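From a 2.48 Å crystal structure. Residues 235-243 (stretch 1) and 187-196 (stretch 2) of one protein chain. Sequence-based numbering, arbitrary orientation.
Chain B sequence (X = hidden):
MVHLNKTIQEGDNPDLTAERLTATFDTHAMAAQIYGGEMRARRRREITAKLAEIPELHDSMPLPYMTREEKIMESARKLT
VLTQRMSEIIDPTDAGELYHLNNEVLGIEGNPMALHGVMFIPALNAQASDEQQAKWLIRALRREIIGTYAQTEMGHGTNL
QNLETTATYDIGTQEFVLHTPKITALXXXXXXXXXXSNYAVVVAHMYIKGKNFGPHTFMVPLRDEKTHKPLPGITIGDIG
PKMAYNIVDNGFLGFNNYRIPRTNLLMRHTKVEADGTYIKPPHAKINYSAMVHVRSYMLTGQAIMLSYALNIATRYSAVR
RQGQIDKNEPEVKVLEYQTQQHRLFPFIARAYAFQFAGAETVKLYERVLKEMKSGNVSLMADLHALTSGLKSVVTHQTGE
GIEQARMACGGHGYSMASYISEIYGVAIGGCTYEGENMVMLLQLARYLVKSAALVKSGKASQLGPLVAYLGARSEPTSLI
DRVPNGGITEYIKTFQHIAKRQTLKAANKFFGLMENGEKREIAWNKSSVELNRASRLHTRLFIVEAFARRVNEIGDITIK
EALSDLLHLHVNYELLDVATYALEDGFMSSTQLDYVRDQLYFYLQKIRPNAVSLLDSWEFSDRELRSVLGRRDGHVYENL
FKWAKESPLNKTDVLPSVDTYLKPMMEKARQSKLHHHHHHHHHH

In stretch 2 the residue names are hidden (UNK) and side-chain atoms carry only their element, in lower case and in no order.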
# COMPACT_ATOMS: atom_id res chain seq x y z
N THR B 235 4.07 5.58 34.30
CA THR B 235 4.92 5.88 33.15
C THR B 235 4.03 5.87 31.91
O THR B 235 3.42 4.85 31.59
CB THR B 235 6.04 4.86 32.99
OG1 THR B 235 6.81 4.80 34.20
CG2 THR B 235 6.94 5.26 31.84
N ILE B 236 3.97 7.00 31.21
CA ILE B 236 2.98 7.22 30.17
C ILE B 236 3.59 8.15 29.16
O ILE B 236 4.42 9.00 29.51
CB ILE B 236 1.67 7.78 30.77
CG1 ILE B 236 0.54 7.77 29.74
CG2 ILE B 236 1.89 9.18 31.40
CD1 ILE B 236 -0.82 7.87 30.40
N GLY B 237 3.26 7.95 27.89
CA GLY B 237 3.80 8.83 26.86
C GLY B 237 3.37 8.35 25.50
O GLY B 237 2.72 7.31 25.36
N ASP B 238 3.75 9.14 24.50
CA ASP B 238 3.41 8.86 23.12
C ASP B 238 4.42 7.89 22.52
O ASP B 238 5.61 7.99 22.80
CB ASP B 238 3.39 10.15 22.31
CG ASP B 238 2.91 9.94 20.89
OD1 ASP B 238 1.69 9.74 20.73
OD2 ASP B 238 3.74 9.98 19.95
N ILE B 239 3.94 6.96 21.68
CA ILE B 239 4.83 5.94 21.12
C ILE B 239 5.54 6.39 19.85
O ILE B 239 6.34 5.62 19.31
CB ILE B 239 4.09 4.60 20.86
CG1 ILE B 239 3.00 4.75 19.79
CG2 ILE B 239 3.53 4.03 22.15
CD1 ILE B 239 2.39 3.42 19.31
N GLY B 240 5.30 7.60 19.36
CA GLY B 240 6.03 8.11 18.22
C GLY B 240 5.20 8.21 16.95
O GLY B 240 4.07 7.71 16.88
N PRO B 241 5.76 8.81 15.90
CA PRO B 241 5.02 8.98 14.64
C PRO B 241 4.74 7.66 13.94
O PRO B 241 5.37 6.63 14.19
CB PRO B 241 5.94 9.88 13.80
CG PRO B 241 7.33 9.53 14.32
CD PRO B 241 7.15 9.29 15.79
N LYS B 242 3.69 7.69 13.10
CA LYS B 242 3.17 6.50 12.42
C LYS B 242 3.03 6.75 10.92
O LYS B 242 3.28 7.86 10.42
CB LYS B 242 1.83 6.06 13.03
CG LYS B 242 1.92 5.73 14.50
CD LYS B 242 0.58 5.65 15.11
CE LYS B 242 -0.01 7.03 15.09
NZ LYS B 242 -1.41 7.06 15.54
N MET B 243 2.64 5.69 10.21
CA MET B 243 2.48 5.79 8.76
C MET B 243 1.25 6.61 8.39
O MET B 243 1.22 7.25 7.35
CB MET B 243 2.45 4.39 8.13
CG MET B 243 1.09 3.74 8.02
SD MET B 243 1.21 2.12 7.21
CE MET B 243 0.74 2.48 5.52
N UNK B 187 1.74 -1.40 28.47
CA UNK B 187 0.68 -1.15 27.50
C UNK B 187 1.29 -0.35 26.36
O UNK B 187 2.12 0.53 26.59
c UNK B 187 -1.19 -1.19 29.27
c UNK B 187 -1.39 -2.62 28.83
c UNK B 187 -2.34 -3.41 29.72
n UNK B 187 -2.49 -4.80 29.21
c UNK B 187 -0.50 -0.41 28.15
N UNK B 188 0.93 -0.70 25.12
CA UNK B 188 1.58 -0.15 23.93
C UNK B 188 0.59 -0.26 22.79
O UNK B 188 0.05 -1.35 22.58
c UNK B 188 7.32 2.12 22.97
c UNK B 188 5.54 1.12 21.80
c UNK B 188 2.88 -0.88 23.59
c UNK B 188 6.70 1.88 21.78
c UNK B 188 3.68 -0.02 21.28
n UNK B 188 4.71 0.74 20.76
c UNK B 188 5.67 0.83 24.19
c UNK B 188 5.00 0.58 22.99
c UNK B 188 6.82 1.60 24.17
c UNK B 188 3.81 -0.14 22.64
N UNK B 189 0.27 0.89 22.13
CA UNK B 189 -0.67 1.12 21.01
C UNK B 189 -2.07 1.67 21.35
O UNK B 189 -2.73 2.13 20.41
c UNK B 189 -0.21 1.63 17.44
c UNK B 189 0.25 -0.29 19.15
c UNK B 189 2.16 0.69 16.24
c UNK B 189 0.48 0.55 18.01
c UNK B 189 0.29 2.22 16.30
c UNK B 189 1.28 -1.18 19.18
n UNK B 189 2.12 -0.96 18.12
c UNK B 189 1.47 1.75 15.71
c UNK B 189 -0.85 -0.15 20.15
c UNK B 189 1.65 0.10 17.39
N UNK B 190 -2.58 1.64 22.59
CA UNK B 190 -3.91 2.24 22.84
C UNK B 190 -3.99 3.68 22.36
O UNK B 190 -3.14 4.51 22.69
c UNK B 190 -2.09 0.96 23.81
c UNK B 190 -4.06 2.15 24.36
c UNK B 190 -3.28 0.95 24.73
N UNK B 191 -5.01 3.96 21.56
CA UNK B 191 -5.14 5.28 20.97
C UNK B 191 -5.46 6.32 22.02
O UNK B 191 -6.12 6.03 23.03
N UNK B 192 -4.92 7.52 21.83
CA UNK B 192 -5.15 8.68 22.70
C UNK B 192 -4.69 8.45 24.14
O UNK B 192 -5.08 9.20 25.04
c UNK B 192 -6.61 9.10 22.66
o UNK B 192 -8.05 8.90 20.78
c UNK B 192 -7.06 9.43 21.27
n UNK B 192 -6.31 10.30 20.60
N UNK B 193 -3.89 7.40 24.36
CA UNK B 193 -3.37 7.06 25.68
C UNK B 193 -2.12 7.86 26.04
O UNK B 193 -1.84 8.06 27.23
c UNK B 193 -2.35 5.06 27.02
c UNK B 193 -3.05 5.56 25.74
c UNK B 193 -1.98 3.57 26.93
c UNK B 193 -3.19 5.32 28.26
N UNK B 194 -1.36 8.29 25.04
CA UNK B 194 -0.03 8.82 25.33
C UNK B 194 -0.06 10.19 25.97
O UNK B 194 0.73 10.47 26.87
N UNK B 195 -0.96 11.06 25.50
CA UNK B 195 -0.95 12.46 25.89
C UNK B 195 -2.32 13.03 26.28
O UNK B 195 -2.38 13.91 27.14
c UNK B 195 -0.38 13.29 24.73
c UNK B 195 3.30 12.91 25.68
n UNK B 195 4.09 13.36 26.86
c UNK B 195 1.07 13.02 24.48
c UNK B 195 1.87 13.40 25.73
N UNK B 196 -3.40 12.51 25.69
CA UNK B 196 -4.73 13.11 25.81
C UNK B 196 -5.52 12.58 26.99
O UNK B 196 -6.19 13.36 27.69
o UNK B 196 -4.94 13.40 23.37
c UNK B 196 -5.56 12.86 24.53
O HOH W 1 3.83 12.12 29.07

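Position 187 carries four carbons in a row ending in a nitrogen, the unbranched chain of a lysine. Lys-187 does not touch stretch 1; its amino group is hydrogen-bonded elsewhere in the structure.

At position 188 one carbon leads into fused five- and six-membered rings holding eight carbons and one nitrogen, an indole. The CA-to-CB bond points sideways, but the ring comes nearer, and Ile-239 CG2 sits over one face. The residue is Trp-188, with Ile-239 CG2 3.6 Å from Trp-188 CE2. A broad, flat surface suits a methyl group, whose C-H bonds can meet the pi cloud.

Position 189 repeats the pattern, one carbon and a fused ring pair with a single nitrogen. Although CB points away, the indole returns to stretch 1, where Ile-239 CD1 lies over the six-membered ring and Lys-242 CD also approaches. This is Trp-189: Ile-239 CD1 is 3.7 Å from Trp-189 CE3, and Lys-242 CD is 3.6 Å from Trp-189 CZ3, offering the aliphatic part of its chain.

At position 190 three carbons close a ring onto the backbone nitrogen, which identifies Pro-190. It makes no contact, but it opens a type II turn that ends at position 193. Position 191 has no side-chain atoms and is Gly-191, also free of contact. Position 192 has two carbons, the second bearing one oxygen and one nitrogen: Asn-192. These central positions carry the type II angles, phi/psi -68°/145° and 61°/15°; asparagine tolerates the positive phi well, and its amide is satisfied elsewhere.

Position 193 has four carbons forked at the second, their end near Ile-236 CD1. This is Leu-193, whose CD1 lies 4.1 Å from Ile-236 CD1; its branched hydrocarbon end leaves no polar group unpaired and packs there although CA-to-CB points sideways. A weak hydrogen bond from Leu-193 N to Pro-190 O (3.4 Å) closes the turn.

Position 194, again bare, brings its CA against Gly-237 O: Gly-194. Gly-194 CA lies 3.1 Å from Gly-237 O, and a CB on Gly-194 would come within 2.8 Å of both Gly-237 O and Asp-238 CA. Glycine therefore permits this close backbone approach.

Position 195 has four carbons in a row and a terminal nitrogen, packed near Asp-238 N: Lys-195. Lys-195 CE lies 4.0 Å from Asp-238 N, while Lys-195 NZ donates to the O of water 1 at 2.5 Å, and that O donates to Ile-236 O at 3.2 Å. A long, flexible chain can do both. Position 196, one carbon and one oxygen, is Ser-196, beyond reach.

No direct hydrogen bond joins the stretches. Ile-239 supplies two methyls to two indole faces, Gly-194 lets the backbones meet, and one water bridges Lys-195 NZ to Ile-236 O.

Stretch 2, residues 187-196: KWWPGNLGKS
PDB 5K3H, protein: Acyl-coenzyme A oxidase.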